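Local coordinates for protein DOA1 (PDB 3ODT) that probably binds ubiquitin through its seven-bladed WD40 beta-propeller domain, in a role linked to the turnover of F-box proteins, at residues D20-V25 against V35-T40. Residues are numbered along the deposited sequence; the frame is centred on the assembly and turned at random.
Sequences DVRDVV and VSRDGT
Asp20 O receives Arg37 N at 3.1 Å, with the donor nearly in line with the carbonyl (C=O...N 163°), and Ser36 OG lies 2.9 Å from the same oxygen. The serine oxygen stands anti to its backbone N (chi1 166°), which sets it beside the carbonyl carbon, close to Asp20 O and in line for Asp38 N, whose 2.9 Å bond to OG closes an ST turn and holds that oxygen. Further along the antiparallel strands, Arg22 N donates to Val35 O and Val35 N to Asp23 O, each at 3.0 Å. The pairing shifts by one residue between Val21-Ser36 and Asp23-Val35, a beta bulge, and Asp23 N is buried there without a partner. Val35 CG2 packs 3.9 Å from Asp23 CB. Arg22 and Arg37 run side by side, CG to CG 3.9 Å, their guanidinium planes 42° apart. The Asp23 carboxylate leads away to Ser271 OG and Val65 N, and Arg22 and Arg37 make cation-pi contacts with Trp270 and Phe61 respectively. Asp38 takes Thr40 N and OG1 on OD1, while OD2 is hydrogen-bonded to His17 ND1, consistent with the Asp-His pair of the WD40 network, and salt-bridged to Arg42. Asp20, which shares the calcium site with Ser285 and Asn287, accepts from Trp270 NE1 through OD2, and its backbone O links this metal-site residue to the 21-26/31-36 hairpin.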
loop_
_atom_site.group_PDB
_atom_site.type_symbol
_atom_site.label_atom_id
_atom_site.label_comp_id
_atom_site.label_asym_id
_atom_site.label_seq_id
_atom_site.Cartn_x
_atom_site.Cartn_y
_atom_site.Cartn_z
ATOM N N ASP A 20 2.552 -15.298 4.321
ATOM C CA ASP A 20 2.850 -14.227 3.394
ATOM C C ASP A 20 2.843 -12.881 4.092
ATOM O O ASP A 20 1.962 -12.608 4.919
ATOM C CB ASP A 20 1.821 -14.157 2.252
ATOM C CG ASP A 20 1.901 -15.329 1.305
ATOM O OD1 ASP A 20 2.429 -16.378 1.671
ATOM O OD2 ASP A 20 1.441 -15.177 0.169
ATOM N N VAL A 21 3.787 -12.019 3.690
ATOM C CA VAL A 21 3.756 -10.616 4.096
ATOM C C VAL A 21 2.873 -9.867 3.101
ATOM O O VAL A 21 3.162 -9.789 1.914
ATOM C CB VAL A 21 5.154 -10.003 4.129
ATOM C CG1 VAL A 21 5.072 -8.542 4.538
ATOM C CG2 VAL A 21 6.051 -10.791 5.072
ATOM N N ARG A 22 1.777 -9.320 3.584
ATOM C CA ARG A 22 0.772 -8.754 2.711
ATOM C C ARG A 22 0.852 -7.242 2.544
ATOM O O ARG A 22 0.334 -6.699 1.579
ATOM C CB ARG A 22 -0.604 -9.103 3.247
ATOM C CG ARG A 22 -0.946 -10.594 3.224
ATOM C CD ARG A 22 -1.091 -11.130 1.806
ATOM N NE ARG A 22 -1.989 -10.281 1.027
ATOM C CZ ARG A 22 -2.636 -10.640 -0.064
ATOM N NH1 ARG A 22 -2.535 -11.876 -0.515
ATOM N NH2 ARG A 22 -3.413 -9.748 -0.694
ATOM N N ASP A 23 1.491 -6.582 3.488
ATOM C CA ASP A 23 1.617 -5.137 3.455
ATOM C C ASP A 23 2.773 -4.684 4.337
ATOM O O ASP A 23 3.040 -5.268 5.398
ATOM C CB ASP A 23 0.307 -4.468 3.868
ATOM C CG ASP A 23 0.105 -3.092 3.194
ATOM O OD1 ASP A 23 0.909 -2.703 2.310
ATOM O OD2 ASP A 23 -0.894 -2.414 3.518
ATOM N N VAL A 24 3.500 -3.669 3.844
ATOM C CA VAL A 24 4.643 -3.067 4.520
ATOM C C VAL A 24 4.520 -1.549 4.513
ATOM O O VAL A 24 3.953 -0.956 3.582
ATOM C CB VAL A 24 5.980 -3.508 3.864
ATOM C CG1 VAL A 24 6.104 -5.031 3.917
ATOM C CG2 VAL A 24 6.067 -3.038 2.427
ATOM N N VAL A 25 5.105 -0.906 5.520
ATOM C CA VAL A 25 5.081 0.536 5.611
ATOM C C VAL A 25 6.379 1.039 6.228
ATOM O O VAL A 25 6.908 0.445 7.179
ATOM C CB VAL A 25 3.813 1.036 6.403
ATOM C CG1 VAL A 25 3.824 0.577 7.870
ATOM C CG2 VAL A 25 3.658 2.540 6.320
ATOM N N VAL A 35 2.749 -6.584 8.028
ATOM C CA VAL A 35 1.670 -7.432 8.514
ATOM C C VAL A 35 1.548 -8.631 7.603
ATOM O O VAL A 35 2.000 -8.608 6.446
ATOM C CB VAL A 35 0.334 -6.670 8.622
ATOM C CG1 VAL A 35 0.430 -5.441 9.555
ATOM C CG2 VAL A 35 -0.167 -6.268 7.251
ATOM N N SER A 36 0.942 -9.689 8.111
ATOM C CA SER A 36 1.046 -10.973 7.469
ATOM C C SER A 36 -0.206 -11.800 7.684
ATOM O O SER A 36 -0.953 -11.579 8.643
ATOM C CB SER A 36 2.273 -11.697 8.062
ATOM O OG SER A 36 2.314 -13.067 7.753
ATOM N N ARG A 37 -0.412 -12.792 6.832
ATOM C CA ARG A 37 -1.423 -13.808 7.084
ATOM C C ARG A 37 -1.151 -14.633 8.346
ATOM O O ARG A 37 -2.036 -15.362 8.801
ATOM C CB ARG A 37 -1.553 -14.692 5.871
ATOM C CG ARG A 37 -2.221 -13.993 4.700
ATOM C CD ARG A 37 -2.010 -14.816 3.443
ATOM N NE ARG A 37 -2.589 -16.153 3.513
ATOM C CZ ARG A 37 -3.814 -16.463 3.101
ATOM N NH1 ARG A 37 -4.617 -15.524 2.602
ATOM N NH2 ARG A 37 -4.243 -17.713 3.180
ATOM N N ASP A 38 0.040 -14.507 8.934
ATOM C CA ASP A 38 0.327 -15.158 10.220
ATOM C C ASP A 38 -0.351 -14.446 11.409
ATOM O O ASP A 38 -0.267 -14.900 12.542
ATOM C CB ASP A 38 1.843 -15.362 10.463
ATOM C CG ASP A 38 2.614 -14.065 10.723
ATOM O OD1 ASP A 38 1.999 -12.997 10.900
ATOM O OD2 ASP A 38 3.878 -14.132 10.777
ATOM N N GLY A 39 -1.030 -13.340 11.131
ATOM C CA GLY A 39 -1.813 -12.648 12.122
ATOM C C GLY A 39 -1.028 -11.648 12.954
ATOM O O GLY A 39 -1.581 -11.077 13.893
ATOM N N THR A 40 0.236 -11.421 12.604
ATOM C CA THR A 40 1.087 -10.536 13.373
ATOM C C THR A 40 1.390 -9.230 12.652
ATOM O O THR A 40 1.358 -9.157 11.409
ATOM C CB THR A 40 2.429 -11.196 13.789
ATOM O OG1 THR A 40 3.276 -11.378 12.643
ATOM C CG2 THR A 40 2.203 -12.515 14.501
#